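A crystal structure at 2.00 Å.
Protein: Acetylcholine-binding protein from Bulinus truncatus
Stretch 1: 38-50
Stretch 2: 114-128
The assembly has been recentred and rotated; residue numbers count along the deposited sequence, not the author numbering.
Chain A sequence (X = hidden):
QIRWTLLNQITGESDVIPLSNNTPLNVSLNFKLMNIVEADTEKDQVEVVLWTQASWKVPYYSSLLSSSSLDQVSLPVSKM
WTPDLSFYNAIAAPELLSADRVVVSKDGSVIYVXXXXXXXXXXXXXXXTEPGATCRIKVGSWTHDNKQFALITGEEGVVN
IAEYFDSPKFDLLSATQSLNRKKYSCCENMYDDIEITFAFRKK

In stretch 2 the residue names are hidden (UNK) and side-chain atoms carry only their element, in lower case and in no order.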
ATOM      1  N   GLU A  38     -16.326 -15.671   1.627  1.00 28.77           N
ATOM      2  CA  GLU A  38     -15.759 -16.721   2.449  1.00 30.05           C
ATOM      3  C   GLU A  38     -16.700 -16.983   3.631  1.00 29.53           C
ATOM      4  O   GLU A  38     -17.268 -16.054   4.179  1.00 28.43           O
ATOM      5  CB  GLU A  38     -14.406 -16.286   2.992  1.00 31.01           C
ATOM      6  CG  GLU A  38     -13.652 -17.420   3.652  1.00 37.97           C
ATOM      7  CD  GLU A  38     -12.160 -17.135   3.752  1.00 47.60           C
ATOM      8  OE1 GLU A  38     -11.794 -16.068   4.312  1.00 51.46           O
ATOM      9  OE2 GLU A  38     -11.346 -17.972   3.270  1.00 52.21           O
ATOM     10  N   ALA A  39     -16.871 -18.245   4.009  1.00 29.37           N
ATOM     11  CA  ALA A  39     -17.409 -18.557   5.332  1.00 29.94           C
ATOM     12  C   ALA A  39     -16.619 -19.722   5.883  1.00 30.28           C
ATOM     13  O   ALA A  39     -16.863 -20.881   5.536  1.00 30.13           O
ATOM     14  CB  ALA A  39     -18.903 -18.855   5.282  1.00 29.93           C
ATOM     15  N   ASP A  40     -15.630 -19.398   6.709  1.00 30.46           N
ATOM     16  CA  ASP A  40     -14.601 -20.346   7.080  1.00 30.88           C
ATOM     17  C   ASP A  40     -15.006 -20.951   8.422  1.00 31.15           C
ATOM     18  O   ASP A  40     -14.911 -20.296   9.439  1.00 30.20           O
ATOM     19  CB  ASP A  40     -13.249 -19.625   7.171  1.00 31.06           C
ATOM     20  CG  ASP A  40     -12.113 -20.559   7.561  1.00 33.37           C
ATOM     21  OD1 ASP A  40     -12.379 -21.606   8.183  1.00 33.67           O
ATOM     22  OD2 ASP A  40     -10.910 -20.327   7.296  1.00 38.48           O
ATOM     23  N   THR A  41     -15.476 -22.202   8.417  1.00 32.26           N
ATOM     24  CA  THR A  41     -16.104 -22.769   9.617  1.00 32.92           C
ATOM     25  C   THR A  41     -15.093 -23.147  10.662  1.00 34.17           C
ATOM     26  O   THR A  41     -15.441 -23.204  11.837  1.00 34.72           O
ATOM     27  CB  THR A  41     -16.957 -24.000   9.308  1.00 33.27           C
ATOM     28  OG1 THR A  41     -16.141 -24.947   8.626  1.00 34.43           O
ATOM     29  CG2 THR A  41     -18.081 -23.654   8.331  1.00 30.62           C
ATOM     30  N   GLU A  42     -13.851 -23.386  10.249  1.00 34.49           N
ATOM     31  CA  GLU A  42     -12.784 -23.649  11.200  1.00 36.24           C
ATOM     32  C   GLU A  42     -12.345 -22.434  11.995  1.00 35.41           C
ATOM     33  O   GLU A  42     -11.887 -22.578  13.134  1.00 35.61           O
ATOM     34  CB  GLU A  42     -11.566 -24.271  10.509  1.00 36.87           C
ATOM     35  CG  GLU A  42     -11.887 -25.597   9.816  1.00 43.34           C
ATOM     36  CD  GLU A  42     -12.832 -26.483  10.631  1.00 50.69           C
ATOM     37  OE1 GLU A  42     -12.475 -26.840  11.792  1.00 53.20           O
ATOM     38  OE2 GLU A  42     -13.937 -26.828  10.107  1.00 53.82           O
ATOM     39  N   LYS A  43     -12.464 -21.249  11.402  1.00 33.75           N
ATOM     40  CA  LYS A  43     -12.048 -20.024  12.069  1.00 32.56           C
ATOM     41  C   LYS A  43     -13.247 -19.219  12.528  1.00 31.24           C
ATOM     42  O   LYS A  43     -13.076 -18.274  13.285  1.00 30.84           O
ATOM     43  CB  LYS A  43     -11.169 -19.167  11.163  1.00 32.33           C
ATOM     44  CG  LYS A  43      -9.831 -19.815  10.824  1.00 34.25           C
ATOM     45  CD  LYS A  43      -8.936 -18.898   9.994  1.00 34.37           C
ATOM     46  CE  LYS A  43      -7.665 -19.661   9.569  1.00 39.69           C
ATOM     47  NZ  LYS A  43      -6.896 -18.900   8.543  1.00 43.41           N
ATOM     48  N   ASP A  44     -14.453 -19.604  12.093  1.00 29.76           N
ATOM     49  CA  ASP A  44     -15.655 -18.804  12.341  1.00 28.56           C
ATOM     50  C   ASP A  44     -15.514 -17.368  11.840  1.00 27.19           C
ATOM     51  O   ASP A  44     -15.706 -16.433  12.603  1.00 26.63           O
ATOM     52  CB  ASP A  44     -15.980 -18.799  13.827  1.00 29.33           C
ATOM     53  CG  ASP A  44     -16.798 -19.997  14.238  1.00 30.84           C
ATOM     54  OD1 ASP A  44     -17.420 -20.641  13.353  1.00 32.35           O
ATOM     55  OD2 ASP A  44     -16.875 -20.366  15.425  1.00 32.62           O
ATOM     56  N   GLN A  45     -15.146 -17.222  10.561  1.00 25.67           N
ATOM     57  CA  GLN A  45     -14.982 -15.926   9.933  1.00 25.06           C
ATOM     58  C   GLN A  45     -15.705 -15.885   8.597  1.00 24.58           C
ATOM     59  O   GLN A  45     -15.729 -16.876   7.848  1.00 24.42           O
ATOM     60  CB  GLN A  45     -13.486 -15.595   9.748  1.00 25.50           C
ATOM     61  CG  GLN A  45     -12.760 -15.469  11.079  1.00 24.97           C
ATOM     62  CD  GLN A  45     -11.244 -15.299  10.926  1.00 26.11           C
ATOM     63  OE1 GLN A  45     -10.755 -15.089   9.822  1.00 26.10           O
ATOM     64  NE2 GLN A  45     -10.510 -15.400  12.048  1.00 27.41           N
ATOM     65  N   VAL A  46     -16.269 -14.716   8.301  1.00 24.12           N
ATOM     66  CA  VAL A  46     -17.104 -14.468   7.107  1.00 23.89           C
ATOM     67  C   VAL A  46     -16.597 -13.223   6.422  1.00 25.10           C
ATOM     68  O   VAL A  46     -16.216 -12.268   7.105  1.00 26.41           O
ATOM     69  CB  VAL A  46     -18.594 -14.245   7.515  1.00 22.86           C
ATOM     70  CG1 VAL A  46     -19.413 -13.761   6.336  1.00 22.90           C
ATOM     71  CG2 VAL A  46     -19.170 -15.572   8.038  1.00 23.00           C
ATOM     72  N   GLU A  47     -16.539 -13.253   5.090  1.00 25.19           N
ATOM     73  CA  GLU A  47     -16.157 -12.097   4.274  1.00 25.26           C
ATOM     74  C   GLU A  47     -17.299 -11.896   3.311  1.00 22.92           C
ATOM     75  O   GLU A  47     -17.751 -12.831   2.671  1.00 22.05           O
ATOM     76  CB  GLU A  47     -14.880 -12.348   3.424  1.00 24.84           C
ATOM     77  CG  GLU A  47     -13.556 -12.427   4.147  1.00 27.32           C
ATOM     78  CD  GLU A  47     -12.357 -12.213   3.200  1.00 29.80           C
ATOM     79  OE1 GLU A  47     -12.492 -12.386   1.961  1.00 32.55           O
ATOM     80  OE2 GLU A  47     -11.267 -11.848   3.697  1.00 35.81           O
ATOM     81  N   VAL A  48     -17.757 -10.659   3.218  1.00 23.44           N
ATOM     82  CA  VAL A  48     -18.849 -10.289   2.348  1.00 23.38           C
ATOM     83  C   VAL A  48     -18.371  -9.196   1.405  1.00 23.43           C
ATOM     84  O   VAL A  48     -17.413  -8.498   1.702  1.00 22.65           O
ATOM     85  CB  VAL A  48     -20.076  -9.736   3.170  1.00 23.51           C
ATOM     86  CG1 VAL A  48     -20.610 -10.779   4.129  1.00 24.16           C
ATOM     87  CG2 VAL A  48     -19.720  -8.470   3.903  1.00 24.43           C
ATOM     88  N   VAL A  49     -19.036  -9.068   0.257  1.00 23.66           N
ATOM     89  CA  VAL A  49     -19.002  -7.820  -0.509  1.00 22.95           C
ATOM     90  C   VAL A  49     -20.254  -7.001  -0.207  1.00 23.68           C
ATOM     91  O   VAL A  49     -21.383  -7.494  -0.314  1.00 23.38           O
ATOM     92  CB  VAL A  49     -18.865  -8.081  -1.999  1.00 24.07           C
ATOM     93  CG1 VAL A  49     -18.887  -6.759  -2.799  1.00 25.47           C
ATOM     94  CG2 VAL A  49     -17.562  -8.826  -2.262  1.00 20.61           C
ATOM     95  N   LEU A  50     -20.033  -5.738   0.133  1.00 24.86           N
ATOM     96  CA  LEU A  50     -21.073  -4.858   0.644  1.00 24.83           C
ATOM     97  C   LEU A  50     -20.925  -3.487  -0.015  1.00 25.54           C
ATOM     98  O   LEU A  50     -19.826  -2.897  -0.001  1.00 25.88           O
ATOM     99  CB  LEU A  50     -20.893  -4.743   2.163  1.00 25.53           C
ATOM    100  CG  LEU A  50     -21.869  -3.909   3.005  1.00 24.09           C
ATOM    101  CD1 LEU A  50     -23.256  -4.599   3.109  1.00 24.32           C
ATOM    102  CD2 LEU A  50     -21.304  -3.634   4.397  1.00 23.30           C
ATOM    103  N   UNK A 114     -19.271   3.391  -1.629  1.00 24.32           N
ATOM    104  CA  UNK A 114     -18.134   2.489  -1.690  1.00 24.16           C
ATOM    105  C   UNK A 114     -18.542   0.987  -1.763  1.00 23.93           C
ATOM    106  O   UNK A 114     -19.394   0.555  -0.997  1.00 24.17           O
ATOM    107  c   UNK A 114     -17.374   2.779  -0.375  1.00 24.30           C
ATOM    108  c   UNK A 114     -19.455   3.993  -0.289  1.00 23.15           C
ATOM    109  c   UNK A 114     -18.351   3.407   0.560  1.00 25.02           C
ATOM    110  N   UNK A 115     -17.954   0.212  -2.678  1.00 22.77           N
ATOM    111  CA  UNK A 115     -18.060  -1.235  -2.565  1.00 21.96           C
ATOM    112  C   UNK A 115     -16.858  -1.762  -1.780  1.00 23.26           C
ATOM    113  O   UNK A 115     -15.687  -1.510  -2.206  1.00 22.36           O
ATOM    114  c   UNK A 115     -18.138  -1.878  -3.945  1.00 20.92           C
ATOM    115  o   UNK A 115     -18.266  -3.301  -3.806  1.00 22.15           O
ATOM    116  N   UNK A 116     -17.087  -2.484  -0.668  1.00 22.40           N
ATOM    117  CA  UNK A 116     -15.949  -3.011   0.137  1.00 23.07           C
ATOM    118  C   UNK A 116     -16.086  -4.472   0.494  1.00 24.53           C
ATOM    119  O   UNK A 116     -17.199  -4.971   0.743  1.00 24.95           O
ATOM    120  c   UNK A 116     -15.653  -0.684   1.273  1.00 22.61           C
ATOM    121  c   UNK A 116     -15.914   0.035   2.567  1.00 25.51           C
ATOM    122  n   UNK A 116     -14.865   0.463   3.199  1.00 21.82           N
ATOM    123  c   UNK A 116     -15.746  -2.225   1.440  1.00 23.05           C
ATOM    124  o   UNK A 116     -17.086   0.186   3.009  1.00 24.27           O
ATOM    125  N   UNK A 117     -14.947  -5.149   0.535  1.00 24.80           N
ATOM    126  CA  UNK A 117     -14.866  -6.507   1.050  1.00 26.26           C
ATOM    127  C   UNK A 117     -14.509  -6.422   2.527  1.00 25.89           C
ATOM    128  O   UNK A 117     -13.437  -5.917   2.864  1.00 26.48           O
ATOM    129  c   UNK A 117     -13.802  -7.341   0.297  1.00 25.22           C
ATOM    130  n   UNK A 117      -9.283  -9.305  -0.580  1.00 36.72           N
ATOM    131  c   UNK A 117     -10.397  -9.875  -0.158  1.00 35.37           C
ATOM    132  c   UNK A 117     -13.713  -8.734   0.896  1.00 26.32           C
ATOM    133  c   UNK A 117     -12.835  -9.750   0.157  1.00 29.06           C
ATOM    134  n   UNK A 117     -11.542  -9.215  -0.251  1.00 32.21           N
ATOM    135  n   UNK A 117     -10.353 -11.089   0.385  1.00 37.20           N
ATOM    136  N   UNK A 118     -15.409  -6.933   3.384  1.00 25.56           N
ATOM    137  CA  UNK A 118     -15.365  -6.799   4.842  1.00 25.04           C
ATOM    138  C   UNK A 118     -15.342  -8.174   5.531  1.00 24.56           C
ATOM    139  O   UNK A 118     -16.172  -9.032   5.239  1.00 23.93           O
ATOM    140  c   UNK A 118     -16.819  -4.737   4.603  1.00 26.07           C
ATOM    141  c   UNK A 118     -16.446  -5.653   6.833  1.00 26.98           C
ATOM    142  c   UNK A 118     -16.622  -6.021   5.374  1.00 25.66           C
ATOM    143  N   UNK A 119     -14.420  -8.349   6.477  1.00 24.04           N
ATOM    144  CA  UNK A 119     -14.233  -9.598   7.180  1.00 24.59           C
ATOM    145  C   UNK A 119     -14.557  -9.430   8.655  1.00 23.71           C
ATOM    146  O   UNK A 119     -14.182  -8.439   9.271  1.00 22.72           O
ATOM    147  n   UNK A 119      -8.662 -11.654   4.745  1.00 34.58           N
ATOM    148  c   UNK A 119     -12.768 -10.072   7.036  1.00 23.57           C
ATOM    149  n   UNK A 119      -8.171 -11.613   7.002  1.00 37.74           N
ATOM    150  c   UNK A 119     -12.506 -11.528   7.533  1.00 25.50           C
ATOM    151  n   UNK A 119     -10.380 -11.806   6.289  1.00 32.81           N
ATOM    152  c   UNK A 119     -10.978 -11.865   7.625  1.00 26.95           C
ATOM    153  c   UNK A 119      -9.068 -11.699   6.020  1.00 36.67           C
ATOM    154  N   UNK A 120     -15.206 -10.437   9.235  1.00 24.71           N
ATOM    155  CA  UNK A 120     -15.627 -10.359  10.638  1.00 25.17           C
ATOM    156  C   UNK A 120     -15.909 -11.754  11.183  1.00 25.48           C
ATOM    157  O   UNK A 120     -16.025 -12.684  10.417  1.00 24.92           O
ATOM    158  c   UNK A 120     -18.952 -10.800  10.466  1.00 30.82           C
ATOM    159  c   UNK A 120     -20.037 -11.249   9.703  1.00 32.51           C
ATOM    160  c   UNK A 120     -19.234  -9.882   7.862  1.00 31.48           C
ATOM    161  c   UNK A 120     -18.168  -9.439   8.634  1.00 28.24           C
ATOM    162  c   UNK A 120     -18.013  -9.895   9.937  1.00 28.52           C
ATOM    163  c   UNK A 120     -20.181 -10.784   8.399  1.00 31.12           C
ATOM    164  c   UNK A 120     -16.852  -9.446  10.760  1.00 26.20           C
ATOM    165  N   UNK A 121     -15.980 -11.915  12.509  1.00 26.19           N
ATOM    166  CA  UNK A 121     -16.228 -13.239  13.067  1.00 27.55           C
ATOM    167  C   UNK A 121     -17.713 -13.468  13.254  1.00 28.68           C
ATOM    168  O   UNK A 121     -18.468 -12.533  13.482  1.00 27.60           O
ATOM    169  c   UNK A 121     -14.065 -13.021  14.341  1.00 26.59           C
ATOM    170  c   UNK A 121     -15.480 -13.492  14.418  1.00 28.13           C
ATOM    171  o   UNK A 121     -16.001 -12.628  15.417  1.00 30.67           O
ATOM    172  N   UNK A 122     -18.100 -14.738  13.162  1.00 30.45           N
ATOM    173  CA  UNK A 122     -19.464 -15.160  13.225  1.00 31.05           C
ATOM    174  C   UNK A 122     -19.391 -16.610  13.650  1.00 30.61           C
ATOM    175  O   UNK A 122     -18.532 -17.343  13.166  1.00 29.79           O
ATOM    176  s   UNK A 122     -21.932 -15.310  11.844  1.00 34.81           S
ATOM    177  c   UNK A 122     -20.108 -15.075  11.826  1.00 32.43           C
ATOM    178  N   UNK A 123     -20.258 -17.015  14.572  1.00 29.47           N
ATOM    179  CA  UNK A 123     -20.440 -18.458  14.871  1.00 30.62           C
ATOM    180  C   UNK A 123     -21.137 -19.206  13.724  1.00 30.08           C
ATOM    181  O   UNK A 123     -22.340 -19.013  13.476  1.00 30.46           O
ATOM    182  o   UNK A 123     -21.454 -20.290  17.922  1.00 36.28           O
ATOM    183  o   UNK A 123     -20.789 -20.970  15.986  1.00 34.96           O
ATOM    184  c   UNK A 123     -21.155 -20.035  16.730  1.00 32.97           C
ATOM    185  c   UNK A 123     -21.232 -18.634  16.177  1.00 30.94           C
ATOM    186  N   UNK A 124     -20.378 -20.043  13.017  1.00 29.54           N
ATOM    187  CA  UNK A 124     -20.902 -20.759  11.848  1.00 29.75           C
ATOM    188  C   UNK A 124     -21.326 -22.210  12.121  1.00 30.80           C
ATOM    189  O   UNK A 124     -21.457 -23.022  11.217  1.00 31.04           O
ATOM    190  c   UNK A 124     -20.846 -18.531   9.807  1.00 26.87           C
ATOM    191  c   UNK A 124     -19.563 -19.280  10.200  1.00 28.02           C
ATOM    192  c   UNK A 124     -18.564 -19.332   9.060  1.00 28.12           C
ATOM    193  c   UNK A 124     -19.906 -20.703  10.672  1.00 28.76           C
ATOM    194  N   UNK A 125     -21.568 -22.539  13.377  1.00 32.05           N
ATOM    195  CA  UNK A 125     -21.884 -23.919  13.695  1.00 32.45           C
ATOM    196  C   UNK A 125     -23.134 -24.362  12.915  1.00 32.59           C
ATOM    197  O   UNK A 125     -23.252 -25.516  12.534  1.00 32.91           O
ATOM    198  c   UNK A 125     -21.931 -25.552  15.627  1.00 35.02           C
ATOM    199  c   UNK A 125     -23.268 -23.349  15.736  1.00 30.94           C
ATOM    200  c   UNK A 125     -21.535 -25.767  17.080  1.00 38.36           C
ATOM    201  c   UNK A 125     -22.027 -24.074  15.232  1.00 32.85           C
ATOM    202  N   UNK A 126     -24.053 -23.443  12.651  1.00 32.78           N
ATOM    203  CA  UNK A 126     -25.285 -23.807  11.982  1.00 33.79           C
ATOM    204  C   UNK A 126     -25.361 -23.437  10.511  1.00 33.96           C
ATOM    205  O   UNK A 126     -26.473 -23.384   9.958  1.00 34.44           O
ATOM    206  o   UNK A 126     -27.250 -23.163  14.978  1.00 38.50           O
ATOM    207  c   UNK A 126     -26.495 -23.200  12.708  1.00 33.33           C
ATOM    208  n   UNK A 126     -26.421 -25.101  14.202  1.00 36.94           N
ATOM    209  c   UNK A 126     -26.752 -23.826  14.059  1.00 36.39           C
ATOM    210  N   UNK A 127     -24.215 -23.218   9.852  1.00 33.79           N
ATOM    211  CA  UNK A 127     -24.216 -22.672   8.490  1.00 33.38           C
ATOM    212  C   UNK A 127     -24.730 -23.684   7.492  1.00 34.74           C
ATOM    213  O   UNK A 127     -25.095 -23.349   6.358  1.00 33.90           O
ATOM    214  c   UNK A 127     -22.799 -22.123   8.061  1.00 33.18           C
ATOM    215  c   UNK A 127     -21.840 -23.242   7.731  1.00 31.81           C
ATOM    216  c   UNK A 127     -22.917 -21.150   6.897  1.00 30.97           C
ATOM    217  N   UNK A 128     -24.743 -24.936   7.920  1.00 36.73           N
ATOM    218  CA  UNK A 128     -25.146 -26.010   7.048  1.00 39.21           C
ATOM    219  C   UNK A 128     -26.500 -26.639   7.424  1.00 39.82           C
ATOM    220  O   UNK A 128     -26.746 -27.808   7.141  1.00 40.38           O
ATOM    221  c   UNK A 128     -24.197 -27.937   5.697  1.00 43.69           C
ATOM    222  o   UNK A 128     -24.935 -27.529   4.761  1.00 45.55           O
ATOM    223  o   UNK A 128     -23.641 -29.058   5.572  1.00 48.30           O
ATOM    224  c   UNK A 128     -24.030 -27.054   6.924  1.00 39.63           C
TER
HETATM  225  O   HOH W   1     -18.556 -22.402  15.665  1.00 44.51           O
HETATM  226  O   HOH W   2     -19.517  -1.008   2.345  1.00 28.65           O

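Position 114 carries three carbons that close a ring onto its own backbone N, which makes it P114; it lies just ahead of the strand. At 115 one carbon bears one oxygen, and that oxygen sits 3.7 Å from V49 CG1: S115.

Position 116 has three carbons in a row, the third holding one O and one N, an amide: Q116. Its backbone pairs with L50 both ways, Q116 N to L50 O at 2.8 Å and L50 N to Q116 O at 3.0 Å, and water 2 donates to both L50 O and Q116 OE1.

At 117 three carbons lead to a nitrogen, then to a carbon with two more nitrogens, a guanidinium. One terminal nitrogen meets E47 OE1 at 3.0 Å. This is R117, and the nitrogen is NH1.

Position 118 shows one carbon forking into two, packed on V48 with CB 4.2 Å from V48 CG2. It is V118, and its backbone exchanges two 3.0 Å hydrogen bonds with V48, V118 N to V48 O and V48 N to V118 O.

At 119 three carbons lead again to a nitrogen and then to a carbon with two more nitrogens, and two of these nitrogens lie 2.7 and 2.8 Å from E47 OE2: R119, which donates to that oxygen through NE and NH2 respectively, in the plane of the group.

At 120 a single carbon carries a six-carbon ring with no heteroatom, so it is F120. V46 CB lies over the ring face, 4.3 Å from the centroid, while V48 CG1 approaches the edge, 4.1 Å from CE2.

At 121 one carbon bears an oxygen and a carbon, the carbon 4.3 Å from Q45 CG: T121, and that carbon is CG2. Position 122 has one carbon and one sulfur without a further methyl: C122, bonded covalently elsewhere in the structure. Its CB touches V46 CG2 at 3.9 Å, and its N donates to D44 O at 3.0 Å.

At 123 two carbons end in two oxygens. A chain this short is D123. Its OD1 comes 4.0 Å from D44 OD2, and water 1 donates to both oxygens, bridging the like charges.

Position 124 has four carbons forked at the second, one tip 3.8 Å from A39 CB and the other 3.8 Å from V46 CG2: L124, the tips being CD1 and CD2 in that order. L124 N donates to D44 OD1 at 3.0 Å.

Position 125 also has four carbons, but forked at the first with one longer arm: I125, pointing away from stretch 1. Two carbons ending in O and N make 126 N126, out of reach. At 127 a carbon forks into two, one of them 3.8 Å from T41 CG2: V127, which closes a type I turn begun at L124. Two carbons and two oxygens at 128 give D128, also out of reach.

The rules are readable. Antiparallel pairing sets the register, and alternation sorts the side chains: V46, V48, V118 and F120 pack on one face, while E47 on the other splits its carboxylate between two arginines. Beyond the strand, D44 extends the contact into the loop by accepting C122 N and L124 N, and L124 adds apolar contacts to A39 and V46.

Stretch 2 114-128: PSQRVRFTCDLINVD
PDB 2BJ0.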